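Local structure of 3-polyprenyl-4-hydroxybenzoate decarboxylase and related decarboxylases (Pelotomaculum thermopropionicum, 6H6X) at residues 223-228 against 232-237; 114-119 against 276-281; 333-338 against 370-375. The protein is a UbiD-family enzyme that binds prenylated FMN, probably decarboxylates aromatic acids, and carboxylates 2-furoic acid to 2,5-furandicarboxylic acid. The protein carries 8 engineered substitutions. All coordinates share one frame; numbering follows the deposited sequence.

Contact 1: 223-228 against 232-237; sequences ELVKCE and VEVPAG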
ATOM      1  N   GLU B 223     -29.061 -13.717  24.181  1.00 46.15           N
ATOM      2  CA  GLU B 223     -30.374 -13.630  24.811  1.00 46.59           C
ATOM      3  C   GLU B 223     -31.336 -12.919  23.870  1.00 41.45           C
ATOM      4  O   GLU B 223     -31.000 -11.863  23.350  1.00 41.84           O
ATOM      5  CB  GLU B 223     -30.257 -12.958  26.185  1.00 53.60           C
ATOM      6  CG  GLU B 223     -29.423 -13.827  27.136  1.00 55.62           C
ATOM      7  CD  GLU B 223     -29.261 -13.311  28.562  1.00 70.51           C
ATOM      8  OE1 GLU B 223     -29.822 -12.243  28.923  1.00 77.74           O
ATOM      9  OE2 GLU B 223     -28.543 -13.996  29.345  1.00 68.37           O
ATOM     10  N   LEU B 224     -32.488 -13.564  23.601  1.00 37.72           N
ATOM     11  CA  LEU B 224     -33.480 -13.107  22.705  1.00 36.94           C
ATOM     12  C   LEU B 224     -34.754 -12.833  23.445  1.00 42.13           C
ATOM     13  O   LEU B 224     -34.986 -13.369  24.528  1.00 48.88           O
ATOM     14  CB  LEU B 224     -33.763 -14.116  21.631  1.00 34.38           C
ATOM     15  CG  LEU B 224     -32.591 -14.520  20.782  1.00 39.03           C
ATOM     16  CD1 LEU B 224     -33.083 -15.514  19.702  1.00 40.22           C
ATOM     17  CD2 LEU B 224     -31.915 -13.320  20.151  1.00 40.47           C
ATOM     18  N   VAL B 225     -35.587 -12.003  22.829  1.00 40.35           N
ATOM     19  CA  VAL B 225     -36.904 -11.683  23.325  1.00 44.84           C
ATOM     20  C   VAL B 225     -37.892 -11.643  22.154  1.00 41.20           C
ATOM     21  O   VAL B 225     -37.491 -11.414  21.006  1.00 43.62           O
ATOM     22  CB  VAL B 225     -36.845 -10.372  24.140  1.00 50.52           C
ATOM     23  CG1 VAL B 225     -36.366  -9.211  23.257  1.00 53.57           C
ATOM     24  CG2 VAL B 225     -38.213 -10.059  24.716  1.00 59.43           C
ATOM     25  N   LYS B 226     -39.166 -11.903  22.423  1.00 43.72           N
ATOM     26  CA  LYS B 226     -40.202 -11.878  21.389  1.00 47.41           C
ATOM     27  C   LYS B 226     -40.535 -10.452  21.048  1.00 48.80           C
ATOM     28  O   LYS B 226     -40.540  -9.596  21.933  1.00 44.06           O
ATOM     29  CB  LYS B 226     -41.518 -12.510  21.866  1.00 52.25           C
ATOM     30  CG  LYS B 226     -41.506 -13.983  22.155  1.00 64.57           C
ATOM     31  CD  LYS B 226     -41.161 -14.876  20.975  1.00 63.11           C
ATOM     32  CE  LYS B 226     -42.278 -14.978  20.000  1.00 78.56           C
ATOM     33  NZ  LYS B 226     -41.946 -16.101  19.055  1.00 84.37           N
ATOM     34  N   CYS B 227     -40.861 -10.229  19.782  1.00 48.66           N
ATOM     35  CA  CYS B 227     -41.354  -8.935  19.291  1.00 62.60           C
ATOM     36  C   CYS B 227     -42.786  -8.691  19.706  1.00 62.08           C
ATOM     37  O   CYS B 227     -43.527  -9.619  19.984  1.00 69.11           O
ATOM     38  CB  CYS B 227     -41.256  -8.903  17.761  1.00 66.67           C
ATOM     39  SG  CYS B 227     -39.533  -8.693  17.214  1.00 66.02           S
ATOM     40  N   GLU B 228     -43.173  -7.429  19.726  1.00 65.18           N
ATOM     41  CA  GLU B 228     -44.544  -7.018  20.085  1.00 67.12           C
ATOM     42  C   GLU B 228     -45.588  -7.397  19.046  1.00 64.10           C
ATOM     43  O   GLU B 228     -46.631  -7.920  19.407  1.00 68.59           O
ATOM     44  CB  GLU B 228     -44.624  -5.494  20.280  1.00 69.79           C
ATOM     45  CG  GLU B 228     -43.733  -4.928  21.382  1.00 74.84           C
ATOM     46  CD  GLU B 228     -44.089  -5.446  22.757  1.00 83.67           C
ATOM     47  OE1 GLU B 228     -45.263  -5.277  23.166  1.00 82.57           O
ATOM     48  OE2 GLU B 228     -43.193  -6.021  23.426  1.00 89.92           O
ATOM     49  N   VAL B 232     -41.429 -13.033  15.720  1.00 54.12           N
ATOM     50  CA  VAL B 232     -40.008 -13.037  15.415  1.00 48.83           C
ATOM     51  C   VAL B 232     -39.309 -12.768  16.749  1.00 46.01           C
ATOM     52  O   VAL B 232     -39.875 -12.150  17.639  1.00 47.46           O
ATOM     53  CB  VAL B 232     -39.658 -11.878  14.434  1.00 51.26           C
ATOM     54  CG1 VAL B 232     -38.240 -11.985  13.948  1.00 45.86           C
ATOM     55  CG2 VAL B 232     -40.604 -11.838  13.232  1.00 54.38           C
ATOM     56  N   GLU B 233     -38.063 -13.206  16.860  1.00 41.76           N
ATOM     57  CA  GLU B 233     -37.230 -13.019  18.039  1.00 47.63           C
ATOM     58  C   GLU B 233     -36.100 -12.018  17.712  1.00 47.60           C
ATOM     59  O   GLU B 233     -35.608 -11.991  16.567  1.00 44.46           O
ATOM     60  CB  GLU B 233     -36.632 -14.375  18.466  1.00 56.35           C
ATOM     61  CG  GLU B 233     -37.664 -15.470  18.775  1.00 63.69           C
ATOM     62  CD  GLU B 233     -38.298 -16.092  17.523  1.00 80.55           C
ATOM     63  OE1 GLU B 233     -37.567 -16.473  16.550  1.00 96.56           O
ATOM     64  OE2 GLU B 233     -39.542 -16.167  17.472  1.00 83.23           O
ATOM     65  N   VAL B 234     -35.730 -11.177  18.686  1.00 43.30           N
ATOM     66  CA  VAL B 234     -34.691 -10.143  18.492  1.00 43.55           C
ATOM     67  C   VAL B 234     -33.759 -10.133  19.687  1.00 40.07           C
ATOM     68  O   VAL B 234     -34.169 -10.555  20.736  1.00 38.90           O
ATOM     69  CB  VAL B 234     -35.258  -8.730  18.295  1.00 46.17           C
ATOM     70  CG1 VAL B 234     -36.087  -8.651  17.016  1.00 47.65           C
ATOM     71  CG2 VAL B 234     -36.068  -8.263  19.490  1.00 49.98           C
ATOM     72  N   PRO B 235     -32.495  -9.692  19.521  1.00 39.16           N
ATOM     73  CA  PRO B 235     -31.577  -9.644  20.681  1.00 40.29           C
ATOM     74  C   PRO B 235     -32.078  -8.699  21.775  1.00 44.03           C
ATOM     75  O   PRO B 235     -32.442  -7.571  21.501  1.00 43.52           O
ATOM     76  CB  PRO B 235     -30.273  -9.160  20.080  1.00 39.65           C
ATOM     77  CG  PRO B 235     -30.354  -9.546  18.654  1.00 40.50           C
ATOM     78  CD  PRO B 235     -31.796  -9.350  18.269  1.00 38.90           C
ATOM     79  N   ALA B 236     -32.184  -9.226  22.985  1.00 50.15           N
ATOM     80  CA  ALA B 236     -32.747  -8.503  24.153  1.00 43.34           C
ATOM     81  C   ALA B 236     -31.984  -7.235  24.446  1.00 39.94           C
ATOM     82  O   ALA B 236     -32.571  -6.215  24.841  1.00 40.60           O
ATOM     83  CB  ALA B 236     -32.719  -9.405  25.406  1.00 41.57           C
ATOM     84  N   GLY B 237     -30.665  -7.313  24.289  1.00 36.47           N
ATOM     85  CA  GLY B 237     -29.782  -6.192  24.532  1.00 39.59           C
ATOM     86  C   GLY B 237     -29.582  -5.197  23.380  1.00 41.72           C
ATOM     87  O   GLY B 237     -28.777  -4.327  23.520  1.00 37.59           O
TER
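Lys226 and Glu233 run alongside each other on the same face of the hairpin. Lys226 NZ donates to Glu233 OE2 at 2.9 Å and forms a salt bridge. OE2 receives it on its anti lone pair, away from OE1. The Lys226 chain is bent at chi2 and chi3, which curls the ammonium back over the neighbouring strand. Glu233 bends once, at chi2. Both charges have further partners: NZ also pairs with Asp231, and OE1 with Arg146 and Arg139. Such a network probably keeps the largely buried Glu233 carboxylate ionised.

Val225 and Val234 share the other face, where Val225 CG1 meets Val234 CG2 at 3.9 Å. Cys227 SG presses on Val234 CG1 at 3.5 Å. The Leu224 side chain crosses that of Glu233 at a slant, with Leu224 CD1 3.9 Å from Glu233 CB.

The backbones pair through Val225 N to Val234 O and Val234 N to Val225 O, both 2.9 Å. Cys227 N to Val232 O and Ala236 N to Glu223 O extend the ladder beyond this pair. The last bond is straight at hydrogen, 172°, but its donor sits 31° off the carbonyl plane. Strand 93-94 lies on the far side of 223-226. Residues 223-226 and 233-235 form an antiparallel beta hairpin with a short connecting loop, in the Rift-related domain of the UbiD fold.

Contact 2: 114-119 against 276-281; sequences LKMLPI and TAVTHR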
ATOM      1  N   LEU B 114     -37.792   8.863  10.768  1.00 65.37           N
ATOM      2  CA  LEU B 114     -36.917  10.043  10.693  1.00 71.24           C
ATOM      3  C   LEU B 114     -37.035  11.035  11.832  1.00 74.16           C
ATOM      4  O   LEU B 114     -36.048  11.727  12.121  1.00 78.33           O
ATOM      5  CB  LEU B 114     -37.064  10.804   9.369  1.00 72.83           C
ATOM      6  CG  LEU B 114     -36.039  10.523   8.263  1.00 81.19           C
ATOM      7  CD1 LEU B 114     -36.087  11.641   7.211  1.00 84.59           C
ATOM      8  CD2 LEU B 114     -34.603  10.379   8.781  1.00 83.62           C
ATOM      9  N   LYS B 115     -38.202  11.134  12.465  1.00 74.44           N
ATOM     10  CA  LYS B 115     -38.328  11.974  13.666  1.00 78.17           C
ATOM     11  C   LYS B 115     -37.625  11.344  14.864  1.00 78.51           C
ATOM     12  O   LYS B 115     -37.011  12.059  15.651  1.00 77.96           O
ATOM     13  CB  LYS B 115     -39.794  12.273  14.037  1.00 95.41           C
ATOM     14  CG  LYS B 115     -40.459  13.389  13.226  1.00110.73           C
ATOM     15  CD  LYS B 115     -41.190  14.420  14.100  1.00120.99           C
ATOM     16  CE  LYS B 115     -42.398  13.846  14.836  1.00125.33           C
ATOM     17  NZ  LYS B 115     -43.560  13.517  13.952  1.00126.71           N
ATOM     18  N   MET B 116     -37.717  10.020  15.021  1.00 78.53           N
ATOM     19  CA  MET B 116     -37.118   9.363  16.196  1.00 74.33           C
ATOM     20  C   MET B 116     -35.615   9.170  16.100  1.00 65.37           C
ATOM     21  O   MET B 116     -34.897   9.257  17.112  1.00 54.15           O
ATOM     22  CB  MET B 116     -37.720   7.983  16.395  1.00 81.92           C
ATOM     23  CG  MET B 116     -39.207   7.950  16.659  1.00 86.63           C
ATOM     24  SD  MET B 116     -39.783   6.250  16.599  1.00101.78           S
ATOM     25  CE  MET B 116     -38.745   5.568  17.867  1.00 89.91           C
ATOM     26  N   LEU B 117     -35.136   8.886  14.890  1.00 58.71           N
ATOM     27  CA  LEU B 117     -33.790   8.334  14.743  1.00 58.68           C
ATOM     28  C   LEU B 117     -32.935   9.141  13.775  1.00 55.00           C
ATOM     29  O   LEU B 117     -33.382   9.528  12.670  1.00 53.26           O
ATOM     30  CB  LEU B 117     -33.877   6.912  14.238  1.00 63.10           C
ATOM     31  CG  LEU B 117     -34.682   5.932  15.103  1.00 60.44           C
ATOM     32  CD1 LEU B 117     -34.683   4.576  14.430  1.00 59.05           C
ATOM     33  CD2 LEU B 117     -34.139   5.850  16.528  1.00 57.18           C
ATOM     34  N   PRO B 118     -31.690   9.382  14.172  1.00 46.07           N
ATOM     35  CA  PRO B 118     -30.766  10.156  13.367  1.00 47.95           C
ATOM     36  C   PRO B 118     -30.181   9.310  12.211  1.00 43.87           C
ATOM     37  O   PRO B 118     -29.018   9.042  12.189  1.00 48.90           O
ATOM     38  CB  PRO B 118     -29.693  10.529  14.379  1.00 50.21           C
ATOM     39  CG  PRO B 118     -29.649   9.338  15.300  1.00 49.12           C
ATOM     40  CD  PRO B 118     -31.080   8.930  15.434  1.00 49.92           C
ATOM     41  N   ILE B 119     -31.008   8.952  11.251  1.00 41.64           N
ATOM     42  CA  ILE B 119     -30.602   8.080  10.201  1.00 48.91           C
ATOM     43  C   ILE B 119     -29.853   8.938   9.199  1.00 55.07           C
ATOM     44  O   ILE B 119     -30.459   9.808   8.589  1.00 51.15           O
ATOM     45  CB  ILE B 119     -31.796   7.387   9.553  1.00 50.04           C
ATOM     46  CG1 ILE B 119     -32.531   6.569  10.610  1.00 49.36           C
ATOM     47  CG2 ILE B 119     -31.367   6.508   8.382  1.00 51.70           C
ATOM     48  CD1 ILE B 119     -33.873   6.099  10.186  1.00 51.02           C
ATOM     49  N   THR B 276     -44.537  -1.699  11.765  1.00 71.35           N
ATOM     50  CA  THR B 276     -45.659  -1.827  12.692  1.00 63.82           C
ATOM     51  C   THR B 276     -45.301  -1.524  14.145  1.00 61.27           C
ATOM     52  O   THR B 276     -46.192  -1.394  14.971  1.00 66.63           O
ATOM     53  CB  THR B 276     -46.279  -3.216  12.593  1.00 66.63           C
ATOM     54  OG1 THR B 276     -45.305  -4.218  12.907  1.00 77.74           O
ATOM     55  CG2 THR B 276     -46.792  -3.459  11.159  1.00 69.32           C
ATOM     56  N   ALA B 277     -44.016  -1.363  14.452  1.00 56.02           N
ATOM     57  CA  ALA B 277     -43.593  -0.954  15.773  1.00 46.38           C
ATOM     58  C   ALA B 277     -42.099  -0.703  15.841  1.00 49.27           C
ATOM     59  O   ALA B 277     -41.345  -1.221  15.039  1.00 54.62           O
ATOM     60  CB  ALA B 277     -43.964  -2.027  16.805  1.00 55.01           C
ATOM     61  N   VAL B 278     -41.692   0.046  16.856  1.00 48.02           N
ATOM     62  CA  VAL B 278     -40.340   0.357  17.134  1.00 47.09           C
ATOM     63  C   VAL B 278     -40.179   0.225  18.617  1.00 47.37           C
ATOM     64  O   VAL B 278     -40.953   0.786  19.321  1.00 51.02           O
ATOM     65  CB  VAL B 278     -39.993   1.830  16.780  1.00 52.06           C
ATOM     66  CG1 VAL B 278     -38.600   2.199  17.282  1.00 52.76           C
ATOM     67  CG2 VAL B 278     -40.096   2.069  15.281  1.00 56.14           C
ATOM     68  N   THR B 279     -39.145  -0.475  19.096  1.00 49.66           N
ATOM     69  CA  THR B 279     -38.818  -0.502  20.527  1.00 47.82           C
ATOM     70  C   THR B 279     -37.371  -0.183  20.688  1.00 44.40           C
ATOM     71  O   THR B 279     -36.541  -0.476  19.815  1.00 56.63           O
ATOM     72  CB  THR B 279     -39.142  -1.880  21.225  1.00 50.05           C
ATOM     73  OG1 THR B 279     -38.152  -2.867  20.909  1.00 53.61           O
ATOM     74  CG2 THR B 279     -40.491  -2.434  20.774  1.00 53.71           C
ATOM     75  N   HIS B 280     -37.032   0.412  21.811  1.00 43.61           N
ATOM     76  CA  HIS B 280     -35.673   0.786  22.040  1.00 45.29           C
ATOM     77  C   HIS B 280     -35.347   0.902  23.478  1.00 45.32           C
ATOM     78  O   HIS B 280     -36.231   1.024  24.312  1.00 53.62           O
ATOM     79  CB  HIS B 280     -35.290   2.073  21.259  1.00 51.59           C
ATOM     80  CG  HIS B 280     -36.054   3.296  21.628  1.00 50.58           C
ATOM     81  ND1 HIS B 280     -35.709   4.101  22.697  1.00 48.74           N
ATOM     82  CD2 HIS B 280     -37.124   3.881  21.041  1.00 55.55           C
ATOM     83  CE1 HIS B 280     -36.559   5.120  22.761  1.00 57.92           C
ATOM     84  NE2 HIS B 280     -37.438   4.997  21.775  1.00 56.20           N
ATOM     85  N   ARG B 281     -34.057   0.827  23.774  1.00 40.07           N
ATOM     86  CA  ARG B 281     -33.563   1.263  25.046  1.00 43.55           C
ATOM     87  C   ARG B 281     -33.898   2.740  25.312  1.00 58.45           C
ATOM     88  O   ARG B 281     -34.003   3.615  24.383  1.00 46.80           O
ATOM     89  CB  ARG B 281     -32.055   1.166  25.116  1.00 44.46           C
ATOM     90  CG  ARG B 281     -31.508  -0.222  25.241  1.00 48.90           C
ATOM     91  CD  ARG B 281     -30.029  -0.141  25.318  1.00 44.36           C
ATOM     92  NE  ARG B 281     -29.428  -1.444  25.325  1.00 48.13           N
ATOM     93  CZ  ARG B 281     -28.724  -1.988  26.334  1.00 55.12           C
ATOM     94  NH1 ARG B 281     -28.509  -1.360  27.480  1.00 56.13           N
ATOM     95  NH2 ARG B 281     -28.222  -3.220  26.192  1.00 54.48           N
TER
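The His280 ring meets the Met116 methyl obliquely, with Met116 CE 3.9 Å from His280 CD2. A chi1 of 62° puts CG of His280 between the backbone N and the carbonyl carbon, on the side of the strand that looks toward the helix end. The His280 side chain also packs on Cys105, Ile107 and Ile240. Its ND1 donates to Arg281 O in a bond modelled as very short, so that length is doubtful.

Here the end of helix 113-116 sits over the long strand 264-280, part of the antiparallel sheet of the Rift-related domain. The neighbouring strand 105-107 adds Ile107, which also touches Met116. No hydrogen bond joins the two segments.

Met116 is the main bridge across the contact. CG lies beside the backbone N and chi2 is extended at 171°, so the thioether reaches straight out from the helix. A bend at chi3 (58°) then turns CE toward the strand. Met116 and Val278 approach tip to tip. Met116 CE stands 3.4 Å from Val278 CG1, tighter than a usual carbon contact.

Contact 3: 333-338 against 370-375; sequences HAVISI and INIFDP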
ATOM      1  N   HIS B 333     -10.246  -9.710  -4.807  1.00 26.11           N
ATOM      2  CA  HIS B 333      -8.857 -10.052  -4.801  1.00 26.98           C
ATOM      3  C   HIS B 333      -8.441 -10.931  -3.611  1.00 31.16           C
ATOM      4  O   HIS B 333      -8.646 -10.523  -2.459  1.00 33.68           O
ATOM      5  CB  HIS B 333      -8.034  -8.762  -4.746  1.00 27.87           C
ATOM      6  CG  HIS B 333      -7.943  -8.049  -6.034  1.00 28.91           C
ATOM      7  ND1 HIS B 333      -7.012  -7.063  -6.260  1.00 29.40           N
ATOM      8  CD2 HIS B 333      -8.668  -8.183  -7.177  1.00 29.29           C
ATOM      9  CE1 HIS B 333      -7.191  -6.609  -7.496  1.00 31.17           C
ATOM     10  NE2 HIS B 333      -8.183  -7.278  -8.068  1.00 25.44           N
ATOM     11  N   ALA B 334      -7.787 -12.063  -3.885  1.00 29.27           N
ATOM     12  CA  ALA B 334      -7.279 -12.960  -2.857  1.00 26.06           C
ATOM     13  C   ALA B 334      -5.760 -13.143  -2.903  1.00 31.20           C
ATOM     14  O   ALA B 334      -5.158 -13.184  -3.988  1.00 33.05           O
ATOM     15  CB  ALA B 334      -7.996 -14.259  -2.928  1.00 28.92           C
ATOM     16  N   VAL B 335      -5.128 -13.088  -1.727  1.00 28.36           N
ATOM     17  CA  VAL B 335      -3.741 -13.430  -1.547  1.00 30.77           C
ATOM     18  C   VAL B 335      -3.675 -14.689  -0.662  1.00 31.25           C
ATOM     19  O   VAL B 335      -4.342 -14.758   0.378  1.00 38.36           O
ATOM     20  CB  VAL B 335      -2.908 -12.282  -0.948  1.00 31.09           C
ATOM     21  CG1 VAL B 335      -1.444 -12.644  -0.862  1.00 31.09           C
ATOM     22  CG2 VAL B 335      -3.011 -11.025  -1.789  1.00 31.79           C
ATOM     23  N   ILE B 336      -2.918 -15.711  -1.100  1.00 30.13           N
ATOM     24  CA  ILE B 336      -2.873 -17.030  -0.457  1.00 33.52           C
ATOM     25  C   ILE B 336      -1.431 -17.339  -0.174  1.00 34.71           C
ATOM     26  O   ILE B 336      -0.639 -17.265  -1.081  1.00 38.74           O
ATOM     27  CB  ILE B 336      -3.493 -18.124  -1.339  1.00 35.13           C
ATOM     28  CG1 ILE B 336      -4.944 -17.778  -1.601  1.00 36.17           C
ATOM     29  CG2 ILE B 336      -3.463 -19.500  -0.654  1.00 34.38           C
ATOM     30  CD1 ILE B 336      -5.617 -18.678  -2.556  1.00 37.89           C
ATOM     31  N   SER B 337      -1.082 -17.593   1.084  1.00 36.64           N
ATOM     32  CA  SER B 337       0.276 -18.066   1.446  1.00 40.34           C
ATOM     33  C   SER B 337       0.253 -19.581   1.615  1.00 40.35           C
ATOM     34  O   SER B 337      -0.665 -20.128   2.200  1.00 38.65           O
ATOM     35  CB  SER B 337       0.793 -17.412   2.734  1.00 37.88           C
ATOM     36  OG  SER B 337      -0.030 -17.791   3.769  1.00 46.82           O
ATOM     37  N   ILE B 338       1.220 -20.260   1.019  1.00 43.18           N
ATOM     38  CA  ILE B 338       1.395 -21.699   1.202  1.00 43.22           C
ATOM     39  C   ILE B 338       2.811 -22.026   1.639  1.00 42.18           C
ATOM     40  O   ILE B 338       3.738 -21.285   1.372  1.00 40.60           O
ATOM     41  CB  ILE B 338       1.083 -22.473  -0.075  1.00 45.40           C
ATOM     42  CG1 ILE B 338       1.985 -22.073  -1.248  1.00 46.34           C
ATOM     43  CG2 ILE B 338      -0.390 -22.354  -0.440  1.00 46.19           C
ATOM     44  CD1 ILE B 338       1.653 -22.916  -2.477  1.00 44.47           C
ATOM     45  N   ILE B 370       6.024 -14.578   3.278  1.00 45.83           N
ATOM     46  CA  ILE B 370       5.564 -13.251   2.818  1.00 38.56           C
ATOM     47  C   ILE B 370       4.408 -12.889   3.728  1.00 36.77           C
ATOM     48  O   ILE B 370       3.531 -13.700   4.029  1.00 43.90           O
ATOM     49  CB  ILE B 370       5.134 -13.266   1.336  1.00 36.64           C
ATOM     50  CG1 ILE B 370       6.319 -13.598   0.416  1.00 33.51           C
ATOM     51  CG2 ILE B 370       4.484 -11.941   0.947  1.00 38.88           C
ATOM     52  CD1 ILE B 370       7.477 -12.599   0.457  1.00 37.36           C
ATOM     53  N   ASN B 371       4.425 -11.683   4.242  1.00 36.37           N
ATOM     54  CA  ASN B 371       3.259 -11.206   4.994  1.00 33.74           C
ATOM     55  C   ASN B 371       2.203 -10.717   3.959  1.00 38.60           C
ATOM     56  O   ASN B 371       2.339  -9.637   3.324  1.00 38.03           O
ATOM     57  CB  ASN B 371       3.696 -10.097   5.955  1.00 35.66           C
ATOM     58  CG  ASN B 371       2.550  -9.451   6.681  1.00 39.96           C
ATOM     59  OD1 ASN B 371       1.398  -9.923   6.657  1.00 41.58           O
ATOM     60  ND2 ASN B 371       2.844  -8.317   7.292  1.00 45.47           N
ATOM     61  N   ILE B 372       1.173 -11.513   3.811  1.00 34.57           N
ATOM     62  CA  ILE B 372       0.135 -11.281   2.859  1.00 36.53           C
ATOM     63  C   ILE B 372      -0.786 -10.136   3.188  1.00 41.18           C
ATOM     64  O   ILE B 372      -1.538  -9.691   2.286  1.00 39.66           O
ATOM     65  CB  ILE B 372      -0.722 -12.525   2.620  1.00 34.19           C
ATOM     66  CG1 ILE B 372      -1.486 -12.923   3.859  1.00 36.94           C
ATOM     67  CG2 ILE B 372       0.143 -13.675   2.120  1.00 35.82           C
ATOM     68  CD1 ILE B 372      -2.561 -13.910   3.603  1.00 34.59           C
ATOM     69  N   PHE B 373      -0.726  -9.653   4.435  1.00 38.47           N
ATOM     70  CA  PHE B 373      -1.494  -8.480   4.859  1.00 46.04           C
ATOM     71  C   PHE B 373      -0.775  -7.187   4.577  1.00 43.15           C
ATOM     72  O   PHE B 373      -1.334  -6.128   4.855  1.00 50.51           O
ATOM     73  CB  PHE B 373      -1.863  -8.557   6.355  1.00 46.04           C
ATOM     74  CG  PHE B 373      -2.631  -9.786   6.683  1.00 45.02           C
ATOM     75  CD1 PHE B 373      -3.946  -9.874   6.311  1.00 42.15           C
ATOM     76  CD2 PHE B 373      -2.007 -10.893   7.245  1.00 44.45           C
ATOM     77  CE1 PHE B 373      -4.664 -11.026   6.533  1.00 38.34           C
ATOM     78  CE2 PHE B 373      -2.712 -12.050   7.447  1.00 42.13           C
ATOM     79  CZ  PHE B 373      -4.051 -12.114   7.111  1.00 41.80           C
ATOM     80  N   ASP B 374       0.440  -7.268   4.037  1.00 45.38           N
ATOM     81  CA  ASP B 374       1.247  -6.115   3.658  1.00 45.99           C
ATOM     82  C   ASP B 374       1.311  -6.057   2.131  1.00 48.61           C
ATOM     83  O   ASP B 374       2.085  -6.840   1.510  1.00 45.15           O
ATOM     84  CB  ASP B 374       2.643  -6.266   4.236  1.00 45.03           C
ATOM     85  CG  ASP B 374       3.533  -5.087   3.949  1.00 50.50           C
ATOM     86  OD1 ASP B 374       3.212  -4.276   3.035  1.00 55.62           O
ATOM     87  OD2 ASP B 374       4.568  -4.999   4.659  1.00 53.42           O
ATOM     88  N   PRO B 375       0.541  -5.119   1.510  1.00 51.79           N
ATOM     89  CA  PRO B 375       0.485  -5.098   0.016  1.00 49.40           C
ATOM     90  C   PRO B 375       1.856  -4.866  -0.628  1.00 39.22           C
ATOM     91  O   PRO B 375       2.094  -5.366  -1.693  1.00 37.11           O
ATOM     92  CB  PRO B 375      -0.521  -3.955  -0.339  1.00 45.63           C
ATOM     93  CG  PRO B 375      -0.965  -3.370   0.976  1.00 51.05           C
ATOM     94  CD  PRO B 375      -0.298  -4.074   2.138  1.00 47.43           C
TER
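The side chains of Val335 and Ile372 pass one another, running head to tail. Val335 CG1 touches Ile372 CG2 at 3.5 Å and Ile372 CB at 3.6 Å. CG1 stands anti to the backbone N of Val335 (chi1 -176°), which turns it to the loop. Ile372 CG2 also rests on Ser337 CB, at 3.8 Å. The Ile372 CD1 atom comes within 3.8 Å of Val335 O. These are van der Waals contacts, and no hydrogen bond crosses between the segments.

The next shell holds Ile372 in place. It sits in a type I beta turn from Asn371 to Asp374, closed by Asp374 N to Asn371 O at 3.1 Å. Asn371 OD1 accepts from Phe373 N, an Asx turn, with the donor well above the carbonyl plane. Ile372 CG1 lies over one face of the Phe373 ring, near its rim. Ile372 O accepts from His323 ND1, and Asn371 N bonds to Glu377.

Asp374 is the N-cap of helix 375-385, through a weak bond to Glu376. Val335 also packs on Val378 of this helix. Strand 333-338 lies between strands 319-324 and 362-367 in the C-terminal domain sheet. The loop after strand 362-367 packs Ile372 on Val335 and on Val366 of that strand, and leads into helix 375-385.

Overall arrangement
From the N terminus, residues 114-119 come first and open contact 2. The chain then runs through much of the Rift-related domain before 276-281 closes this long loop. Contact 1 opens and closes within that span, as a local hairpin with three residues between its segments. The two contacts touch: Gly237 O is a probable hydrogen-bond acceptor for Arg281 NH2, and Glu228 packs on Thr279. The centres of contact 1 and contact 2 are about 16 Å apart. Contact 3 follows in series and lies in the C-terminal domain. It closes a loop through helix 345-356 and strand 362-367. The centres of contact 1 and contact 3 are about 40 Å apart, on opposite sides of the chain's centre.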